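Local coordinates for protein 11R-lipoxygenase (Gersemia fruticosa, PDB 3VF1) that probably adds molecular oxygen to a polyunsaturated fatty acid at a non-heme iron, as a lipoxygenase that depends on calcium, at residues 370-373 with 374-378; 508-511 with 512-516; 663-666 with 667-670. One frame throughout, in Å; residues are numbered along the deposited sequence.

All three contacts are short stretches of helix within the lipoxygenase part of the chain, contact 2 running off the end of its helix, and none reaches the iron, which is held by His-392, His-397, His-575, Asn-579 and Ile-698. Contact 1 stands apart: its centre is about 54 Å from that of contact 2 and about 42 Å from that of contact 3. It is nonetheless on helix 369-410, the same helix that carries His-392 and His-397 further along. Contacts 2 and 3 are neighbours, with nearest atoms about 6 Å apart, on helices 491-514 and 653-676, which pack together. Contact 2 also leans on helix 557-579, the source of His-575 and Asn-579. From contact 3, the side chain of Ile-669 is about 11 Å from a bound fructose.

Contact 1 of 3, residues 370-373 with 374-378; sequences WDWI and MAKLW
Lys-376 lays its aliphatic chain across the indole of Trp-372, one helical turn earlier, and the two side chains cross at about a right angle. Its CG sits over one face of the indole, 4.1 Å from the centroid of the five-membered ring of Trp-372, a CH-pi contact. Further out, the bend of the lysine chain at chi3 (-63°) brings CE to 3.5 Å from NE1 of Trp-372. What puts the ring there is its first torsion, with CG of Trp-372 anti to the backbone N (chi1 178°). Asp-254 then ties the pair together: its OD1 accepts a hydrogen bond from the indole NE1 and forms a salt bridge with the lysine NZ. A leucine in place of Trp-372 would probably leave the lysine chain without a flat surface to lie on and Asp-254 without one of its donors. On another side of the turn Ile-373 and Leu-377 run side by side, with CG2 of Ile-373 4.0 Å from CD1 of Leu-377. Regular i to i+4 bonds underlie both pairs; Lys-376 N reaches Trp-372 O at 3.0 Å. This is the first part of helix 369-410: Ile-612 of helix 609-615 packs on Ile-373 and Leu-377, Pro-346 and Ile-349 of strand 344-350 receive the indole, and Trp-362 of strand 361-362 lies against Ala-375.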
loop_
_atom_site.group_PDB
_atom_site.type_symbol
_atom_site.label_atom_id
_atom_site.label_comp_id
_atom_site.label_asym_id
_atom_site.label_seq_id
_atom_site.Cartn_x
_atom_site.Cartn_y
_atom_site.Cartn_z
ATOM N N TRP A 370 -29.275 -12.502 20.759
ATOM C CA TRP A 370 -29.484 -11.589 19.641
ATOM C C TRP A 370 -28.925 -10.204 19.952
ATOM O O TRP A 370 -28.346 -9.555 19.083
ATOM C CB TRP A 370 -30.970 -11.494 19.285
ATOM C CG TRP A 370 -31.458 -12.649 18.460
ATOM C CD1 TRP A 370 -32.421 -13.553 18.801
ATOM C CD2 TRP A 370 -30.996 -13.028 17.157
ATOM N NE1 TRP A 370 -32.590 -14.467 17.789
ATOM C CE2 TRP A 370 -31.727 -14.167 16.770
ATOM C CE3 TRP A 370 -30.035 -12.512 16.282
ATOM C CZ2 TRP A 370 -31.528 -14.799 15.543
ATOM C CZ3 TRP A 370 -29.840 -13.140 15.066
ATOM C CH2 TRP A 370 -30.584 -14.273 14.708
ATOM N N ASP A 371 -29.097 -9.753 21.192
ATOM C CA ASP A 371 -28.555 -8.463 21.613
ATOM C C ASP A 371 -27.039 -8.462 21.493
ATOM O O ASP A 371 -26.449 -7.510 20.993
ATOM C CB ASP A 371 -28.957 -8.144 23.058
ATOM C CG ASP A 371 -30.249 -7.349 23.148
ATOM O OD1 ASP A 371 -30.923 -7.180 22.112
ATOM O OD2 ASP A 371 -30.593 -6.893 24.259
ATOM N N TRP A 372 -26.412 -9.539 21.957
ATOM C CA TRP A 372 -24.962 -9.654 21.909
ATOM C C TRP A 372 -24.457 -9.620 20.469
ATOM O O TRP A 372 -23.439 -8.995 20.175
ATOM C CB TRP A 372 -24.504 -10.942 22.594
ATOM C CG TRP A 372 -23.021 -11.141 22.540
ATOM C CD1 TRP A 372 -22.355 -12.207 22.012
ATOM C CD2 TRP A 372 -22.017 -10.239 23.023
ATOM N NE1 TRP A 372 -20.999 -12.029 22.142
ATOM C CE2 TRP A 372 -20.766 -10.827 22.758
ATOM C CE3 TRP A 372 -22.056 -8.992 23.655
ATOM C CZ2 TRP A 372 -19.563 -10.213 23.103
ATOM C CZ3 TRP A 372 -20.861 -8.384 23.997
ATOM C CH2 TRP A 372 -19.632 -8.994 23.720
ATOM N N ILE A 373 -25.171 -10.296 19.575
ATOM C CA ILE A 373 -24.814 -10.292 18.162
ATOM C C ILE A 373 -24.926 -8.881 17.593
ATOM O O ILE A 373 -24.063 -8.437 16.838
ATOM C CB ILE A 373 -25.700 -11.260 17.351
ATOM C CG1 ILE A 373 -25.258 -12.702 17.607
ATOM C CG2 ILE A 373 -25.620 -10.949 15.863
ATOM C CD1 ILE A 373 -26.169 -13.748 16.993
ATOM N N MET A 374 -25.988 -8.175 17.965
ATOM C CA MET A 374 -26.179 -6.802 17.518
ATOM C C MET A 374 -25.012 -5.932 17.981
ATOM O O MET A 374 -24.438 -5.174 17.198
ATOM C CB MET A 374 -27.499 -6.242 18.056
ATOM C CG MET A 374 -27.718 -4.759 17.766
ATOM S SD MET A 374 -27.959 -4.392 16.013
ATOM C CE MET A 374 -29.678 -4.854 15.798
ATOM N N ALA A 375 -24.662 -6.053 19.257
ATOM C CA ALA A 375 -23.588 -5.255 19.833
ATOM C C ALA A 375 -22.281 -5.475 19.075
ATOM O O ALA A 375 -21.549 -4.528 18.794
ATOM C CB ALA A 375 -23.408 -5.592 21.304
ATOM N N LYS A 376 -21.996 -6.731 18.742
ATOM C CA LYS A 376 -20.770 -7.073 18.031
ATOM C C LYS A 376 -20.745 -6.471 16.629
ATOM O O LYS A 376 -19.703 -6.005 16.168
ATOM C CB LYS A 376 -20.599 -8.592 17.958
ATOM C CG LYS A 376 -20.240 -9.232 19.293
ATOM C CD LYS A 376 -19.886 -10.703 19.145
ATOM C CE LYS A 376 -21.062 -11.528 18.646
ATOM N NZ LYS A 376 -20.722 -12.975 18.552
ATOM N N LEU A 377 -21.888 -6.478 15.953
ATOM C CA LEU A 377 -21.975 -5.940 14.601
ATOM C C LEU A 377 -21.629 -4.457 14.576
ATOM O O LEU A 377 -20.969 -3.986 13.653
ATOM C CB LEU A 377 -23.373 -6.163 14.020
ATOM C CG LEU A 377 -23.715 -7.619 13.687
ATOM C CD1 LEU A 377 -25.202 -7.777 13.403
ATOM C CD2 LEU A 377 -22.894 -8.103 12.503
ATOM N N TRP A 378 -22.069 -3.727 15.595
ATOM C CA TRP A 378 -21.814 -2.290 15.670
ATOM C C TRP A 378 -20.353 -1.985 15.985
ATOM O O TRP A 378 -19.832 -0.945 15.586
ATOM C CB TRP A 378 -22.728 -1.636 16.707
ATOM C CG TRP A 378 -24.110 -1.354 16.186
ATOM C CD1 TRP A 378 -25.218 -2.142 16.319
ATOM C CD2 TRP A 378 -24.526 -0.201 15.443
ATOM N NE1 TRP A 378 -26.295 -1.551 15.707
ATOM C CE2 TRP A 378 -25.898 -0.360 15.162
ATOM C CE3 TRP A 378 -23.873 0.948 14.990
ATOM C CZ2 TRP A 378 -26.626 0.589 14.448
ATOM C CZ3 TRP A 378 -24.598 1.888 14.281
ATOM C CH2 TRP A 378 -25.960 1.704 14.019
#

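Contact 2 of 3, residues 508-511 with 512-516; sequences QDII and QIYYN
Gln-508 and Gln-512 lie side by side near the C-terminal end of helix 491-514. They reach this alignment through different first torsions: CG of Gln-508 is anti to its backbone N (chi1 -177°), whereas that of Gln-512 is anti to the carbonyl carbon (chi1 -72°). Both chains are extended beyond CG, their amide planes differ by only 6°, and NE2 of Gln-512 comes to 3.6 Å from CG of Gln-508. After Gln-512 the helical bonding weakens: Ile-513 N bonds Asp-509 O only weakly and Ile-510 O at 3.1 Å. The two tyrosines meet the isoleucines four residues before them. Tyr-514 runs alongside Ile-510, with the ring edge at CD2 3.1 Å from Ile-510 O, and CG2 of its neighbour Ile-513 lies over the centre of the ring, 3.6 Å above the plane. Tyr-515 instead slants across Ile-511, and its CD1 packs 3.6 Å from Ile-511 CG2. Both phenols are anchored further off, the OH of Tyr-514 to Asp-652 and that of Tyr-515 to Asp-524. Ile-511 faces Leu-560, Val-561 and Leu-564 of helix 557-579, while Ile-510 and Ile-513 meet helix 653-676 at Ala-658 and Ala-654. In the backbone, Ile-511 O accepts a weak bond from Tyr-514 N and a firm one from Tyr-515 N, the latter 2.8 Å long.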
loop_
_atom_site.group_PDB
_atom_site.type_symbol
_atom_site.label_atom_id
_atom_site.label_comp_id
_atom_site.label_asym_id
_atom_site.label_seq_id
_atom_site.Cartn_x
_atom_site.Cartn_y
_atom_site.Cartn_z
ATOM N N GLN A 508 19.881 -2.471 4.664
ATOM C CA GLN A 508 21.166 -2.211 5.299
ATOM C C GLN A 508 22.315 -2.681 4.412
ATOM O O GLN A 508 23.328 -1.996 4.283
ATOM C CB GLN A 508 21.243 -2.904 6.659
ATOM C CG GLN A 508 22.527 -2.623 7.422
ATOM C CD GLN A 508 22.506 -3.189 8.828
ATOM O OE1 GLN A 508 22.901 -4.332 9.056
ATOM N NE2 GLN A 508 22.042 -2.388 9.780
ATOM N N ASP A 509 22.153 -3.853 3.805
ATOM C CA ASP A 509 23.174 -4.399 2.920
ATOM C C ASP A 509 23.420 -3.464 1.741
ATOM O O ASP A 509 24.564 -3.153 1.417
ATOM C CB ASP A 509 22.767 -5.784 2.413
ATOM C CG ASP A 509 22.804 -6.839 3.502
ATOM O OD1 ASP A 509 23.361 -6.558 4.585
ATOM O OD2 ASP A 509 22.285 -7.953 3.271
ATOM N N ILE A 510 22.342 -3.014 1.107
ATOM C CA ILE A 510 22.446 -2.125 -0.044
ATOM C C ILE A 510 23.126 -0.818 0.339
ATOM O O ILE A 510 24.043 -0.363 -0.341
ATOM C CB ILE A 510 21.059 -1.806 -0.634
ATOM C CG1 ILE A 510 20.418 -3.071 -1.214
ATOM C CG2 ILE A 510 21.168 -0.727 -1.705
ATOM C CD1 ILE A 510 21.232 -3.732 -2.311
ATOM N N ILE A 511 22.673 -0.217 1.432
ATOM C CA ILE A 511 23.192 1.074 1.867
ATOM C C ILE A 511 24.670 1.004 2.250
ATOM O O ILE A 511 25.423 1.946 2.007
ATOM C CB ILE A 511 22.379 1.625 3.054
ATOM C CG1 ILE A 511 20.961 1.986 2.602
ATOM C CG2 ILE A 511 23.061 2.845 3.662
ATOM C CD1 ILE A 511 20.902 3.056 1.530
ATOM N N GLN A 512 25.087 -0.109 2.842
ATOM C CA GLN A 512 26.476 -0.255 3.272
ATOM C C GLN A 512 27.411 -0.581 2.109
ATOM O O GLN A 512 28.631 -0.560 2.263
ATOM C CB GLN A 512 26.592 -1.316 4.368
ATOM C CG GLN A 512 26.019 -0.862 5.703
ATOM C CD GLN A 512 26.285 -1.845 6.827
ATOM O OE1 GLN A 512 26.867 -2.910 6.613
ATOM N NE2 GLN A 512 25.861 -1.489 8.035
ATOM N N ILE A 513 26.839 -0.878 0.946
ATOM C CA ILE A 513 27.629 -1.078 -0.263
ATOM C C ILE A 513 28.120 0.259 -0.813
ATOM O O ILE A 513 29.223 0.347 -1.356
ATOM C CB ILE A 513 26.813 -1.798 -1.360
ATOM C CG1 ILE A 513 26.675 -3.286 -1.031
ATOM C CG2 ILE A 513 27.480 -1.639 -2.721
ATOM C CD1 ILE A 513 25.718 -4.030 -1.942
ATOM N N TYR A 514 27.303 1.298 -0.663
ATOM C CA TYR A 514 27.598 2.599 -1.261
ATOM C C TYR A 514 28.023 3.646 -0.233
ATOM O O TYR A 514 28.821 4.532 -0.538
ATOM C CB TYR A 514 26.383 3.086 -2.052
ATOM C CG TYR A 514 25.973 2.118 -3.134
ATOM C CD1 TYR A 514 26.604 2.122 -4.370
ATOM C CD2 TYR A 514 24.970 1.185 -2.915
ATOM C CE1 TYR A 514 26.242 1.231 -5.360
ATOM C CE2 TYR A 514 24.600 0.289 -3.899
ATOM C CZ TYR A 514 25.239 0.318 -5.120
ATOM O OH TYR A 514 24.879 -0.571 -6.105
ATOM N N TYR A 515 27.490 3.544 0.980
ATOM C CA TYR A 515 27.854 4.461 2.054
ATOM C C TYR A 515 28.815 3.777 3.017
ATOM O O TYR A 515 28.414 2.913 3.794
ATOM C CB TYR A 515 26.612 4.925 2.812
ATOM C CG TYR A 515 25.631 5.712 1.973
ATOM C CD1 TYR A 515 24.616 5.072 1.271
ATOM C CD2 TYR A 515 25.713 7.095 1.889
ATOM C CE1 TYR A 515 23.715 5.788 0.507
ATOM C CE2 TYR A 515 24.816 7.821 1.128
ATOM C CZ TYR A 515 23.820 7.161 0.438
ATOM O OH TYR A 515 22.923 7.876 -0.319
ATOM N N ASN A 516 30.083 4.170 2.964
ATOM C CA ASN A 516 31.110 3.530 3.773
ATOM C C ASN A 516 31.063 3.985 5.229
ATOM O O ASN A 516 31.545 3.287 6.121
ATOM C CB ASN A 516 32.497 3.804 3.188
ATOM C CG ASN A 516 33.408 2.594 3.258
ATOM O OD1 ASN A 516 33.909 2.122 2.236
ATOM N ND2 ASN A 516 33.623 2.081 4.465
#

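Contact 3 of 3, residues 663-666 with 667-670; sequences KSNL and ANIT
Thr-670 turns its hydroxyl back onto the carbonyl of Leu-666, in the middle of the alpha-helix 653-676 that runs along helix 491-514. Across this turn, side chains meet the backbone of the preceding turn rather than one another. Three of them in the second half, those of Asn-668, Ile-669 and Thr-670, share the same first-torsion class, with CG, CG1 and OG1 respectively anti to the carbonyl carbon and beside the backbone N. That setting sends each of these atoms back toward the carbonyl oxygen four residues earlier. For Asn-668 the result is a carboxamide close against the carbonyl oxygen of Ser-664: its CG is 3.3 Å from Ser-664 O, and its ND2 is as near but badly angled for a hydrogen bond. Ile-669 puts a purely apolar branch in the equivalent place, CG1 lying 3.4 Å from Asn-665 O. The methyl of Ala-667 lies 3.5 Å from Lys-663 O. The side chains of this stretch divide between the sides of the helix. Asn-665, Leu-666 and Ile-669 all touch Val-502 of helix 491-514, Ile-669 also Leu-498; Leu-666 reaches on to Leu-642 and, with Thr-670, to Pro-689 on a loop. Asn-668 and Ala-667, by contrast, belong to the solvent side, together with Ser-664. The backbone carries the regular i to i+4 ladder, in which Asn-665 O also accepts a weak second bond from Asn-668 N. One carbonyl is gripped twice by a single residue: Leu-666 O takes Thr-670 N at 2.9 Å, nearly straight at 170°, and also the Thr-670 OG1 hydroxyl at 3.2 Å, whose oxygen stands above the carbonyl plane, 42° out of it.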
loop_
_atom_site.group_PDB
_atom_site.type_symbol
_atom_site.label_atom_id
_atom_site.label_comp_id
_atom_site.label_asym_id
_atom_site.label_seq_id
_atom_site.Cartn_x
_atom_site.Cartn_y
_atom_site.Cartn_z
ATOM N N LYS A 663 16.082 -12.649 -1.371
ATOM C CA LYS A 663 15.165 -13.666 -1.878
ATOM C C LYS A 663 15.300 -14.981 -1.115
ATOM O O LYS A 663 14.325 -15.712 -0.948
ATOM C CB LYS A 663 15.408 -13.908 -3.370
ATOM C CG LYS A 663 15.146 -12.689 -4.243
ATOM C CD LYS A 663 15.273 -13.015 -5.722
ATOM C CE LYS A 663 14.181 -13.968 -6.183
ATOM N NZ LYS A 663 14.197 -14.158 -7.659
ATOM N N SER A 664 16.510 -15.281 -0.654
ATOM C CA SER A 664 16.755 -16.512 0.088
ATOM C C SER A 664 16.135 -16.427 1.480
ATOM O O SER A 664 15.603 -17.410 1.994
ATOM C CB SER A 664 18.254 -16.786 0.200
ATOM O OG SER A 664 18.502 -17.997 0.897
ATOM N N ASN A 665 16.205 -15.247 2.085
ATOM C CA ASN A 665 15.606 -15.030 3.394
ATOM C C ASN A 665 14.084 -15.060 3.316
ATOM O O ASN A 665 13.416 -15.505 4.247
ATOM C CB ASN A 665 16.072 -13.701 3.987
ATOM C CG ASN A 665 17.516 -13.740 4.442
ATOM O OD1 ASN A 665 18.073 -14.811 4.686
ATOM N ND2 ASN A 665 18.130 -12.570 4.567
ATOM N N LEU A 666 13.543 -14.582 2.198
ATOM C CA LEU A 666 12.106 -14.608 1.972
ATOM C C LEU A 666 11.624 -16.039 1.784
ATOM O O LEU A 666 10.578 -16.426 2.304
ATOM C CB LEU A 666 11.741 -13.773 0.744
ATOM C CG LEU A 666 11.979 -12.268 0.867
ATOM C CD1 LEU A 666 11.594 -11.563 -0.427
ATOM C CD2 LEU A 666 11.207 -11.693 2.042
ATOM N N ALA A 667 12.396 -16.823 1.040
ATOM C CA ALA A 667 12.059 -18.218 0.796
ATOM C C ALA A 667 11.973 -18.986 2.112
ATOM O O ALA A 667 11.189 -19.926 2.240
ATOM C CB ALA A 667 13.090 -18.856 -0.125
ATOM N N ASN A 668 12.780 -18.580 3.088
ATOM C CA ASN A 668 12.777 -19.226 4.395
ATOM C C ASN A 668 11.560 -18.811 5.217
ATOM O O ASN A 668 11.015 -19.608 5.980
ATOM C CB ASN A 668 14.065 -18.908 5.156
ATOM C CG ASN A 668 15.296 -19.510 4.496
ATOM O OD1 ASN A 668 15.201 -20.493 3.756
ATOM N ND2 ASN A 668 16.459 -18.922 4.762
ATOM N N ILE A 669 11.138 -17.562 5.055
ATOM C CA ILE A 669 9.939 -17.072 5.720
ATOM C C ILE A 669 8.709 -17.773 5.155
ATOM O O ILE A 669 7.821 -18.189 5.900
ATOM C CB ILE A 669 9.786 -15.552 5.556
ATOM C CG1 ILE A 669 10.836 -14.829 6.400
ATOM C CG2 ILE A 669 8.386 -15.107 5.964
ATOM C CD1 ILE A 669 10.834 -13.325 6.233
ATOM N N THR A 670 8.666 -17.900 3.833
ATOM C CA THR A 670 7.596 -18.629 3.164
ATOM C C THR A 670 7.450 -20.018 3.770
ATOM O O THR A 670 6.342 -20.482 4.035
ATOM C CB THR A 670 7.885 -18.783 1.660
ATOM O OG1 THR A 670 7.813 -17.503 1.022
ATOM C CG2 THR A 670 6.884 -19.726 1.010
#